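Local coordinates for protein glutamine cyclotransferase (Zymomonas mobilis, PDB 3NOL) that catalyses the cyclisation of N-terminal glutamine to pyroglutamate, releasing ammonia, and carries a calcium ion at the centre of its beta-propeller, at residues Y29-V34 with L214-P219; G47-Y50 with F55-S58; F110-N113 with R118-R121; R149-D152 with T157-R160; G206-N211 with I252-R257. All coordinates share one frame; numbering follows the deposited sequence.

In the fold
Strand 28-38, near the N terminus, opens interaction 1, which closes only when the chain returns at the turn 214-219, after most of the propeller has been built. Three hairpin contacts lie within that span and follow in series: interaction 2 in the inner part of one blade, beside the calcium ion, then interactions 3 and 4 on the outer edges of the next two. Interaction 5 joins strand 204-209 to strand 248-256, so its segments alternate with those of interaction 1. The two touch, their centres 11 Å apart, because strand 28-38 runs between the two strands of interaction 5. Both lie at the ring closure, where the first strand pairs with the last.

Interaction 1 of 5, residues Y29-V34 with L214-P219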
# COMPACT_ATOMS: atom_id res chain seq x y z
N TYR A 29 -13.83 -12.26 -4.61
CA TYR A 29 -12.69 -13.10 -4.98
C TYR A 29 -12.11 -13.77 -3.75
O TYR A 29 -11.85 -13.10 -2.75
CB TYR A 29 -11.61 -12.28 -5.70
CG TYR A 29 -12.10 -11.73 -7.02
CD1 TYR A 29 -11.90 -12.44 -8.21
CD2 TYR A 29 -12.82 -10.54 -7.08
CE1 TYR A 29 -12.37 -11.95 -9.43
CE2 TYR A 29 -13.31 -10.04 -8.27
CZ TYR A 29 -13.09 -10.74 -9.44
OH TYR A 29 -13.59 -10.22 -10.60
N ASP A 30 -11.94 -15.09 -3.83
CA ASP A 30 -11.22 -15.84 -2.83
C ASP A 30 -9.76 -15.96 -3.22
O ASP A 30 -9.41 -15.84 -4.38
CB ASP A 30 -11.85 -17.22 -2.65
CG ASP A 30 -13.20 -17.15 -1.97
OD1 ASP A 30 -13.27 -16.54 -0.88
OD2 ASP A 30 -14.18 -17.67 -2.54
N TYR A 31 -8.91 -16.17 -2.23
CA TYR A 31 -7.48 -16.25 -2.48
C TYR A 31 -7.00 -17.71 -2.44
O TYR A 31 -7.62 -18.58 -1.79
CB TYR A 31 -6.72 -15.42 -1.44
CG TYR A 31 -6.79 -16.02 -0.07
CD1 TYR A 31 -7.82 -15.65 0.83
CD2 TYR A 31 -5.88 -17.01 0.34
CE1 TYR A 31 -7.93 -16.24 2.08
CE2 TYR A 31 -5.98 -17.60 1.60
CZ TYR A 31 -7.01 -17.20 2.46
OH TYR A 31 -7.10 -17.80 3.70
N GLN A 32 -5.86 -17.94 -3.10
CA GLN A 32 -5.02 -19.14 -2.93
C GLN A 32 -3.59 -18.67 -2.67
O GLN A 32 -3.05 -17.83 -3.43
CB GLN A 32 -5.01 -20.01 -4.20
CG GLN A 32 -6.38 -20.48 -4.67
CD GLN A 32 -7.11 -19.44 -5.49
OE1 GLN A 32 -6.55 -18.85 -6.43
NE2 GLN A 32 -8.38 -19.20 -5.15
N ILE A 33 -3.00 -19.16 -1.59
CA ILE A 33 -1.60 -18.83 -1.26
C ILE A 33 -0.66 -19.62 -2.16
O ILE A 33 -0.71 -20.86 -2.17
CB ILE A 33 -1.27 -19.11 0.22
CG1 ILE A 33 -2.11 -18.21 1.13
CG2 ILE A 33 0.23 -18.93 0.48
CD1 ILE A 33 -2.04 -18.54 2.62
N VAL A 34 0.17 -18.91 -2.91
CA VAL A 34 1.20 -19.52 -3.77
C VAL A 34 2.49 -19.77 -2.98
O VAL A 34 3.09 -20.87 -3.05
CB VAL A 34 1.50 -18.64 -5.02
CG1 VAL A 34 2.54 -19.35 -5.93
CG2 VAL A 34 0.23 -18.33 -5.79
N LEU A 214 -4.96 -15.29 8.21
CA LEU A 214 -4.07 -15.38 9.39
C LEU A 214 -3.92 -16.79 9.93
O LEU A 214 -2.90 -17.12 10.52
CB LEU A 214 -4.49 -14.43 10.51
CG LEU A 214 -3.94 -13.00 10.46
CD1 LEU A 214 -4.18 -12.34 11.83
CD2 LEU A 214 -2.46 -12.96 10.07
N ALA A 215 -4.96 -17.61 9.75
CA ALA A 215 -4.96 -19.01 10.15
C ALA A 215 -3.92 -19.84 9.36
O ALA A 215 -3.50 -20.91 9.80
CB ALA A 215 -6.38 -19.61 10.00
N GLU A 216 -3.51 -19.30 8.20
CA GLU A 216 -2.50 -19.93 7.33
C GLU A 216 -1.11 -19.25 7.46
O GLU A 216 -0.19 -19.54 6.67
CB GLU A 216 -2.99 -19.91 5.87
CG GLU A 216 -4.26 -20.79 5.63
CD GLU A 216 -4.79 -20.74 4.19
OE1 GLU A 216 -4.05 -21.12 3.25
OE2 GLU A 216 -5.95 -20.33 4.01
N ALA A 217 -0.95 -18.35 8.43
CA ALA A 217 0.29 -17.56 8.58
C ALA A 217 1.37 -18.20 9.48
O ALA A 217 2.45 -17.61 9.66
CB ALA A 217 -0.03 -16.15 9.10
N GLY A 218 1.08 -19.38 10.03
CA GLY A 218 1.93 -19.97 11.07
C GLY A 218 1.76 -19.26 12.42
O GLY A 218 0.83 -18.47 12.62
N PRO A 219 2.66 -19.55 13.39
CA PRO A 219 2.49 -18.97 14.72
C PRO A 219 2.42 -17.44 14.66
O PRO A 219 3.24 -16.82 13.98
CB PRO A 219 3.77 -19.42 15.47
CG PRO A 219 4.24 -20.62 14.73
CD PRO A 219 3.87 -20.40 13.29
O HOH W 1 -4.44 -20.90 0.44
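The ring of Tyr31 meets the carboxylate of Glu216 at its edge: Glu216 OE2 lies near the ring plane, beside the hydroxyl on the CE2 side, and the two flat groups are turned 34° against each other. Tyr31 OH gives its hydrogen to Glu216 OE2 over 2.8 Å, coming from above the carboxylate plane, 45° out of it. Elsewhere the ring packs on Leu210 and Ile213. With CG of Tyr31 between the backbone N and the carbonyl carbon (chi1 69°), the ring reaches out from strand 28-38 to a Glu216 side chain arriving from the opposite direction.

The second oxygen is used differently. Water 1 donates to Glu216 OE1 over 2.8 Å and accepts from the backbone N of Ile33 at 3.0 Å, tying the carboxylate to the strand itself. Beside this bridge Ile33 slides past the glutamate stem, its CD1 3.7 Å from Glu216 CB and 3.3 Å from Glu216 OE1. Each carboxylate oxygen thus accepts a bond, consistent with an ionised glutamate near the surface. Glu216 ends a short 3-10 turn in which Ala217 N bonds to Leu214 O at 3.1 Å.

Along its edges strand 28-38 pairs with strands 204-209 and 248-256; Gln32, for one, bonds to Thr253. The loop rests on the N-terminal strand, which completes the last blade by pairing with strand 248-256, the ring closure known from beta-propellers.

Interaction 2 of 5, residues G47-Y50 with F55-S58. With CA (calcium ion), chain B.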
# COMPACT_ATOMS: atom_id res chain seq x y z
N GLY A 47 3.04 1.48 3.94
CA GLY A 47 3.28 1.68 2.50
C GLY A 47 4.08 0.48 2.04
O GLY A 47 4.91 -0.05 2.79
N PHE A 48 3.77 -0.01 0.84
CA PHE A 48 4.34 -1.29 0.40
C PHE A 48 4.24 -1.40 -1.10
O PHE A 48 3.16 -1.27 -1.66
CB PHE A 48 3.56 -2.44 1.10
CG PHE A 48 4.08 -3.81 0.82
CD1 PHE A 48 5.40 -4.16 1.14
CD2 PHE A 48 3.21 -4.81 0.37
CE1 PHE A 48 5.87 -5.48 0.93
CE2 PHE A 48 3.68 -6.13 0.16
CZ PHE A 48 5.00 -6.46 0.43
N PHE A 49 5.36 -1.59 -1.77
CA PHE A 49 5.31 -1.85 -3.20
C PHE A 49 6.47 -2.75 -3.62
O PHE A 49 7.42 -2.95 -2.86
CB PHE A 49 5.23 -0.53 -4.02
CG PHE A 49 6.47 0.33 -3.93
CD1 PHE A 49 6.52 1.42 -3.05
CD2 PHE A 49 7.58 0.07 -4.73
CE1 PHE A 49 7.63 2.22 -2.98
CE2 PHE A 49 8.72 0.89 -4.65
CZ PHE A 49 8.75 1.97 -3.77
N TYR A 50 6.37 -3.28 -4.84
CA TYR A 50 7.41 -4.10 -5.42
C TYR A 50 8.08 -3.30 -6.53
O TYR A 50 7.42 -2.64 -7.35
CB TYR A 50 6.76 -5.34 -6.00
CG TYR A 50 7.69 -6.19 -6.86
CD1 TYR A 50 7.93 -5.87 -8.20
CD2 TYR A 50 8.29 -7.32 -6.32
CE1 TYR A 50 8.77 -6.68 -8.99
CE2 TYR A 50 9.11 -8.13 -7.08
CZ TYR A 50 9.35 -7.81 -8.41
OH TYR A 50 10.17 -8.62 -9.14
N PHE A 55 10.95 -5.73 -2.38
CA PHE A 55 9.90 -4.96 -1.72
C PHE A 55 10.48 -3.64 -1.23
O PHE A 55 11.64 -3.59 -0.76
CB PHE A 55 9.36 -5.69 -0.48
CG PHE A 55 8.58 -6.95 -0.79
CD1 PHE A 55 7.80 -7.05 -1.95
CD2 PHE A 55 8.57 -8.00 0.12
CE1 PHE A 55 7.09 -8.22 -2.22
CE2 PHE A 55 7.83 -9.18 -0.13
CZ PHE A 55 7.10 -9.28 -1.30
N TYR A 56 9.66 -2.59 -1.29
CA TYR A 56 9.96 -1.34 -0.56
C TYR A 56 8.82 -1.12 0.42
O TYR A 56 7.65 -1.23 0.05
CB TYR A 56 10.09 -0.17 -1.53
CG TYR A 56 11.41 -0.20 -2.28
CD1 TYR A 56 12.50 0.55 -1.82
CD2 TYR A 56 11.57 -0.99 -3.43
CE1 TYR A 56 13.73 0.52 -2.49
CE2 TYR A 56 12.81 -1.02 -4.11
CZ TYR A 56 13.87 -0.25 -3.64
OH TYR A 56 15.09 -0.30 -4.31
N GLU A 57 9.18 -0.87 1.66
CA GLU A 57 8.20 -0.78 2.73
C GLU A 57 8.43 0.46 3.59
O GLU A 57 9.57 0.77 3.95
CB GLU A 57 8.26 -2.03 3.60
CG GLU A 57 7.03 -2.25 4.51
CD GLU A 57 7.09 -3.56 5.31
OE1 GLU A 57 7.99 -4.40 5.05
OE2 GLU A 57 6.22 -3.74 6.19
N SER A 58 7.33 1.16 3.86
CA SER A 58 7.28 2.24 4.83
C SER A 58 6.70 1.61 6.08
O SER A 58 5.56 1.09 6.05
CB SER A 58 6.34 3.35 4.32
OG SER A 58 6.09 4.29 5.34
CA CA B . 1.10 -0.65 -2.49
O HOH W 2 2.20 1.32 -3.28
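Phe49 and Tyr56 exchange both backbone bonds: Phe49 N gives to Tyr56 O at 2.9 Å, and Tyr56 N to Phe49 O at 2.8 Å, nearly straight at 173°. One hydrogen-bonded pair further, Ser58 N reaches Gly47 O at 2.9 Å from above the carbonyl plane, whereas the return bond from Gly47 N to Ser58 O is weak. Phe48 O points off the hairpin and binds the calcium ion at 2.3 Å. Water 2, the carbonyls of Leu177 and Ile230 and the carboxylates of Glu176 and Glu178 also bind the metal. Buried Glu57 OE2 is hydrogen-bonded to Thr45 OG1 and His39 NE2, and Ser58 OG bonds to Glu90 O.

Phe48 sets its edge on the face of Phe55 in an inclined edge-to-face pair, planes 56° apart, with Phe48 CZ over the ring centre. On the other face of the sheet, Tyr56 CB sits over the Phe49 ring in a CH-pi contact, 3.6 Å from its centroid. A serine in place of Phe55 would probably leave the Phe48 ring without its aromatic floor and free to turn beside the metal-binding carbonyl. This is the innermost antiparallel hairpin of a propeller blade, lining the central calcium site.

Interaction 3 of 5, residues F110-N113 with R118-R121; sequences FVWN and RQVR
A classic beta bulge interrupts the outer hairpin of this propeller blade: Val120 and Arg121 both face Val111. Val111 O receives Val120 N at 2.8 Å, almost straight and in the carbonyl plane, and also a weak bond from Arg121 N. In return Val111 N gives to Arg121 O at 2.9 Å. Beyond the bulge Asn113 N bonds to Arg118 O at 2.9 Å.

On one face of the sheet the indole of Trp112 crosses Gln119, its CD1 3.6 Å from Gln119 CB, with ring and amide planes nearly perpendicular. The Gln119 chain is extended, CG anti to the backbone N (chi1 172°), and carries its amide past the indole to Phe110, where NE2 comes within 3.7 Å of Phe110 CD2. Water 3, at the indole edge, accepts from Trp112 NE1 and donates to Gln119 OE1 at 2.7 Å. On the other face Val111 and Arg121 run side by side. At the bulge Val111 CG1 touches Val120 CG2 at 3.8 Å.

The guanidinium of Arg121 reaches Glu154 O, in the loop leading into the next blade's outer strand. Strand 119-124 forms the blade's outer edge, and strand 98-103 lies on the opposite flank of strand 108-113.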
# COMPACT_ATOMS: atom_id res chain seq x y z
N PHE A 110 7.49 13.61 0.90
CA PHE A 110 8.91 13.67 0.56
C PHE A 110 9.14 12.97 -0.74
O PHE A 110 8.33 12.14 -1.15
CB PHE A 110 9.76 13.00 1.66
CG PHE A 110 9.63 13.67 3.00
CD1 PHE A 110 8.91 13.06 4.03
CD2 PHE A 110 10.23 14.91 3.23
CE1 PHE A 110 8.81 13.69 5.30
CE2 PHE A 110 10.13 15.56 4.46
CZ PHE A 110 9.40 14.96 5.50
N VAL A 111 10.25 13.30 -1.39
CA VAL A 111 10.71 12.57 -2.55
C VAL A 111 12.17 12.20 -2.29
O VAL A 111 12.96 13.07 -1.90
CB VAL A 111 10.64 13.41 -3.86
CG1 VAL A 111 11.11 12.54 -5.04
CG2 VAL A 111 9.21 13.97 -4.10
N TRP A 112 12.47 10.91 -2.46
CA TRP A 112 13.85 10.40 -2.34
C TRP A 112 14.35 9.80 -3.65
O TRP A 112 13.57 9.21 -4.43
CB TRP A 112 13.94 9.35 -1.21
CG TRP A 112 13.40 9.76 0.16
CD1 TRP A 112 14.10 10.39 1.18
CD2 TRP A 112 12.09 9.49 0.69
NE1 TRP A 112 13.29 10.54 2.29
CE2 TRP A 112 12.05 10.01 2.01
CE3 TRP A 112 10.94 8.86 0.17
CZ2 TRP A 112 10.90 9.93 2.82
CZ3 TRP A 112 9.80 8.79 0.97
CH2 TRP A 112 9.79 9.31 2.30
N ASN A 113 15.65 9.96 -3.91
CA ASN A 113 16.29 9.19 -4.98
C ASN A 113 16.29 7.72 -4.60
O ASN A 113 16.64 7.36 -3.48
CB ASN A 113 17.72 9.67 -5.23
CG ASN A 113 17.80 11.03 -5.90
OD1 ASN A 113 18.85 11.68 -5.87
ND2 ASN A 113 16.71 11.48 -6.50
N ARG A 118 18.30 9.18 -0.65
CA ARG A 118 18.65 10.56 -0.33
C ARG A 118 17.42 11.45 -0.58
O ARG A 118 16.81 11.36 -1.63
CB ARG A 118 19.80 11.01 -1.22
CG ARG A 118 20.24 12.43 -0.94
CD ARG A 118 21.53 12.78 -1.68
NE ARG A 118 21.32 12.90 -3.13
CZ ARG A 118 20.79 13.97 -3.73
NH1 ARG A 118 20.43 15.03 -3.01
NH2 ARG A 118 20.63 13.98 -5.05
N GLN A 119 17.07 12.29 0.39
CA GLN A 119 15.92 13.19 0.23
C GLN A 119 16.26 14.31 -0.74
O GLN A 119 17.33 14.96 -0.62
CB GLN A 119 15.45 13.75 1.58
CG GLN A 119 14.38 14.84 1.46
CD GLN A 119 13.94 15.37 2.82
OE1 GLN A 119 14.04 14.68 3.83
NE2 GLN A 119 13.45 16.61 2.85
N VAL A 120 15.38 14.52 -1.72
CA VAL A 120 15.58 15.58 -2.73
C VAL A 120 14.49 16.68 -2.76
O VAL A 120 14.70 17.76 -3.31
CB VAL A 120 15.79 15.00 -4.16
CG1 VAL A 120 17.10 14.19 -4.22
CG2 VAL A 120 14.56 14.17 -4.62
N ARG A 121 13.36 16.41 -2.12
CA ARG A 121 12.23 17.34 -2.14
C ARG A 121 11.28 17.07 -0.98
O ARG A 121 11.18 15.93 -0.50
CB ARG A 121 11.49 17.21 -3.48
CG ARG A 121 10.36 18.19 -3.74
CD ARG A 121 9.80 17.91 -5.11
NE ARG A 121 8.70 18.83 -5.45
CZ ARG A 121 8.00 18.77 -6.58
NH1 ARG A 121 8.27 17.85 -7.50
NH2 ARG A 121 7.03 19.66 -6.80
O HOH W 3 13.65 12.13 4.75

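Interaction 4 of 5, residues R149-D152 with T157-R160; sequences RFLD and TPVR
The hairpin between strands 147-151 and 158-166, in the outer part of a propeller blade, carries a classic beta bulge in which Val159 and Arg160 share Phe150 as partner. Phe150 O takes Val159 N at 2.8 Å and, weakly, Arg160 N at 3.5 Å. Its own N gives to Arg160 O in a nearly straight bond of 2.9 Å. Towards the turn, Asp152 N bonds to Thr157 O. Asp152 OD1 accepts from the backbone N of both Glu154 and Ser155 within the turn.

Phe150 and Arg160 run side by side in the same direction, and the guanidinium lies over one face of the phenyl ring. Arg160 CZ is 4.4 Å from the ring centroid, 25° off its normal, and NH2 comes within 3.4 Å of Phe150 CZ. Bends at chi2 (-127°) and chi3 (-53°) of Arg160 bring the flat group over the ring, while Arg160 O sits at the ring's edge. Across the hairpin Leu151 CD2 reaches Pro158 CB at 4.1 Å.

An alanine in place of Phe150 takes away the ring, and the guanidinium, left with its polar partners but not this surface, would probably be less firmly fixed in rotation. Since Arg160 NH2 also bonds to Pro199 O, the guanidinium faces both a ring and a carbonyl of the following blade, and the ring probably helps to hold it flat for that second bond.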
# COMPACT_ATOMS: atom_id res chain seq x y z
N ARG A 149 -7.18 10.98 -4.82
CA ARG A 149 -6.64 12.10 -5.59
C ARG A 149 -5.55 11.60 -6.51
O ARG A 149 -4.66 10.83 -6.09
CB ARG A 149 -6.04 13.14 -4.65
CG ARG A 149 -7.09 13.94 -3.93
CD ARG A 149 -6.41 14.77 -2.84
NE ARG A 149 -6.35 14.07 -1.55
CZ ARG A 149 -5.67 14.52 -0.48
NH1 ARG A 149 -5.72 13.84 0.65
NH2 ARG A 149 -4.96 15.65 -0.55
N PHE A 150 -5.65 12.05 -7.76
CA PHE A 150 -4.64 11.76 -8.79
C PHE A 150 -3.74 12.97 -8.87
O PHE A 150 -4.22 14.06 -9.23
CB PHE A 150 -5.30 11.53 -10.15
CG PHE A 150 -6.13 10.28 -10.23
CD1 PHE A 150 -5.68 9.18 -10.98
CD2 PHE A 150 -7.37 10.20 -9.58
CE1 PHE A 150 -6.46 8.01 -11.07
CE2 PHE A 150 -8.15 9.03 -9.65
CZ PHE A 150 -7.70 7.94 -10.41
N LEU A 151 -2.46 12.77 -8.55
CA LEU A 151 -1.48 13.86 -8.55
C LEU A 151 -0.70 13.93 -9.86
O LEU A 151 -0.25 12.90 -10.37
CB LEU A 151 -0.50 13.73 -7.39
CG LEU A 151 -1.03 13.51 -5.95
CD1 LEU A 151 0.11 13.49 -4.93
CD2 LEU A 151 -2.10 14.51 -5.54
N ASP A 152 -0.53 15.15 -10.37
CA ASP A 152 0.45 15.39 -11.43
C ASP A 152 1.81 15.08 -10.81
O ASP A 152 2.10 15.59 -9.75
CB ASP A 152 0.43 16.84 -11.89
CG ASP A 152 1.45 17.10 -12.96
OD1 ASP A 152 2.58 17.48 -12.64
OD2 ASP A 152 1.12 16.87 -14.14
N THR A 157 0.43 17.98 -7.26
CA THR A 157 -0.83 18.56 -6.86
C THR A 157 -1.94 17.77 -7.55
O THR A 157 -1.71 17.22 -8.64
CB THR A 157 -0.90 20.05 -7.23
OG1 THR A 157 -0.78 20.21 -8.65
CG2 THR A 157 0.22 20.82 -6.51
N PRO A 158 -3.15 17.74 -6.95
CA PRO A 158 -4.24 16.97 -7.53
C PRO A 158 -4.81 17.57 -8.84
O PRO A 158 -5.14 18.74 -8.91
CB PRO A 158 -5.30 16.91 -6.41
CG PRO A 158 -4.86 17.84 -5.32
CD PRO A 158 -3.53 18.43 -5.70
N VAL A 159 -4.89 16.74 -9.87
CA VAL A 159 -5.49 17.17 -11.14
C VAL A 159 -6.82 16.46 -11.42
O VAL A 159 -7.56 16.87 -12.34
CB VAL A 159 -4.51 16.98 -12.32
CG1 VAL A 159 -3.30 17.92 -12.19
CG2 VAL A 159 -4.06 15.51 -12.44
N ARG A 160 -7.09 15.38 -10.68
CA ARG A 160 -8.39 14.68 -10.70
C ARG A 160 -8.71 14.19 -9.28
O ARG A 160 -7.82 13.77 -8.54
CB ARG A 160 -8.43 13.49 -11.65
CG ARG A 160 -9.63 13.52 -12.61
CD ARG A 160 -10.52 12.25 -12.65
NE ARG A 160 -9.77 11.03 -12.89
CZ ARG A 160 -10.31 9.81 -13.01
NH1 ARG A 160 -11.62 9.60 -12.96
NH2 ARG A 160 -9.50 8.78 -13.20

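Interaction 5 of 5, residues G206-N211 with I252-R257; sequences GIIDLN and ITLTQR
Ile208 and Leu254 meet across the closure of the beta-propeller, where strand 28-38 runs between strand 204-209 and strand 248-256; with that strand intervening, their CA atoms are 7.8 Å apart and side chains alone bridge the gap. The two cross at about a right angle: Ile208 CD1 touches Leu254 CD1 at 3.7 Å, and Ile208 CG2 lies 3.8 Å from Leu254 CD2, so both leucine methyls are engaged. Further along, Leu210 CD2 reaches Ile252 CD1 at 4.0 Å. Here the isoleucine's CG1 stands between the backbone N and the carbonyl carbon (chi1 59°), which points its CD1 at the leucine. Leu239 and Val241 of strand 238-243 also pack on Ile252.

Polar groups meet at the other end. Arg257 bends at chi3 (-64°) and brings NH2 to Asp209 OD2 in a salt bridge of 3.0 Å, with the oxygen in the guanidinium plane and the planes 54° apart. The same NH2 pairs with Asp30 OD1 of the intervening strand. Water 4 donates to Asp209 OD2 and accepts from Arg257 NH1. Asp209 OD1 closes an Asx turn, gripped from opposite faces of its plane by Asn211 N at 3.0 Å and Asn211 ND2 at 2.9 Å.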
# COMPACT_ATOMS: atom_id res chain seq x y z
N GLY A 206 -15.12 -5.15 -7.56
CA GLY A 206 -14.83 -6.45 -6.99
C GLY A 206 -14.28 -6.33 -5.58
O GLY A 206 -13.73 -5.27 -5.20
N ILE A 207 -14.44 -7.40 -4.82
CA ILE A 207 -14.00 -7.42 -3.45
C ILE A 207 -13.22 -8.70 -3.22
O ILE A 207 -13.73 -9.81 -3.44
CB ILE A 207 -15.18 -7.32 -2.43
CG1 ILE A 207 -15.98 -6.02 -2.65
CG2 ILE A 207 -14.62 -7.39 -0.99
CD1 ILE A 207 -17.45 -6.08 -2.14
N ILE A 208 -11.98 -8.53 -2.78
CA ILE A 208 -11.12 -9.64 -2.38
C ILE A 208 -11.28 -9.90 -0.89
O ILE A 208 -11.01 -9.03 -0.07
CB ILE A 208 -9.65 -9.34 -2.73
CG1 ILE A 208 -9.52 -9.14 -4.26
CG2 ILE A 208 -8.73 -10.45 -2.18
CD1 ILE A 208 -8.32 -8.24 -4.63
N ASP A 209 -11.72 -11.11 -0.55
CA ASP A 209 -11.99 -11.47 0.84
C ASP A 209 -10.80 -12.27 1.40
O ASP A 209 -10.62 -13.44 1.06
CB ASP A 209 -13.28 -12.30 0.91
CG ASP A 209 -13.70 -12.64 2.33
OD1 ASP A 209 -12.99 -12.28 3.29
OD2 ASP A 209 -14.78 -13.28 2.50
N LEU A 210 -9.99 -11.62 2.23
CA LEU A 210 -8.86 -12.29 2.91
C LEU A 210 -9.15 -12.76 4.34
O LEU A 210 -8.23 -13.10 5.07
CB LEU A 210 -7.59 -11.41 2.88
CG LEU A 210 -7.11 -11.03 1.46
CD1 LEU A 210 -5.80 -10.24 1.51
CD2 LEU A 210 -6.99 -12.25 0.53
N ASN A 211 -10.41 -12.77 4.76
CA ASN A 211 -10.75 -13.30 6.07
C ASN A 211 -10.25 -14.73 6.19
O ASN A 211 -10.38 -15.52 5.26
CB ASN A 211 -12.24 -13.18 6.36
CG ASN A 211 -12.62 -11.79 6.81
OD1 ASN A 211 -12.32 -11.40 7.93
ND2 ASN A 211 -13.29 -11.04 5.93
N ILE A 252 -0.38 -14.35 -3.53
CA ILE A 252 -1.72 -14.96 -3.72
C ILE A 252 -2.22 -14.88 -5.15
O ILE A 252 -1.93 -13.92 -5.88
CB ILE A 252 -2.80 -14.33 -2.80
CG1 ILE A 252 -2.95 -12.81 -3.05
CG2 ILE A 252 -2.55 -14.64 -1.33
CD1 ILE A 252 -4.22 -12.20 -2.35
N THR A 253 -2.99 -15.88 -5.54
CA THR A 253 -3.82 -15.77 -6.75
C THR A 253 -5.29 -15.58 -6.33
O THR A 253 -5.65 -15.80 -5.17
CB THR A 253 -3.65 -17.00 -7.68
OG1 THR A 253 -3.96 -18.19 -6.96
CG2 THR A 253 -2.18 -17.08 -8.23
N LEU A 254 -6.12 -15.13 -7.27
CA LEU A 254 -7.53 -14.82 -7.02
C LEU A 254 -8.43 -15.66 -7.90
O LEU A 254 -8.12 -15.88 -9.07
CB LEU A 254 -7.82 -13.34 -7.31
CG LEU A 254 -6.99 -12.35 -6.50
CD1 LEU A 254 -7.37 -10.94 -6.96
CD2 LEU A 254 -7.26 -12.57 -5.02
N THR A 255 -9.54 -16.12 -7.32
CA THR A 255 -10.60 -16.77 -8.10
C THR A 255 -11.94 -16.22 -7.69
O THR A 255 -12.21 -16.06 -6.48
CB THR A 255 -10.62 -18.31 -7.91
OG1 THR A 255 -10.74 -18.63 -6.51
CG2 THR A 255 -9.35 -18.94 -8.47
N GLN A 256 -12.80 -15.97 -8.67
CA GLN A 256 -14.12 -15.43 -8.39
C GLN A 256 -14.95 -16.47 -7.66
O GLN A 256 -15.04 -17.63 -8.09
CB GLN A 256 -14.83 -14.94 -9.66
CG GLN A 256 -16.18 -14.27 -9.33
CD GLN A 256 -16.95 -13.81 -10.56
OE1 GLN A 256 -16.39 -13.60 -11.63
NE2 GLN A 256 -18.26 -13.65 -10.39
N ARG A 257 -15.54 -16.06 -6.55
CA ARG A 257 -16.39 -16.95 -5.76
C ARG A 257 -17.76 -17.19 -6.45
O ARG A 257 -18.30 -16.29 -7.11
CB ARG A 257 -16.60 -16.36 -4.36
CG ARG A 257 -17.48 -17.19 -3.43
CD ARG A 257 -17.79 -16.43 -2.16
NE ARG A 257 -16.57 -16.16 -1.38
CZ ARG A 257 -16.52 -15.43 -0.27
NH1 ARG A 257 -17.63 -14.88 0.22
NH2 ARG A 257 -15.36 -15.26 0.35
O HOH W 4 -17.29 -12.39 1.63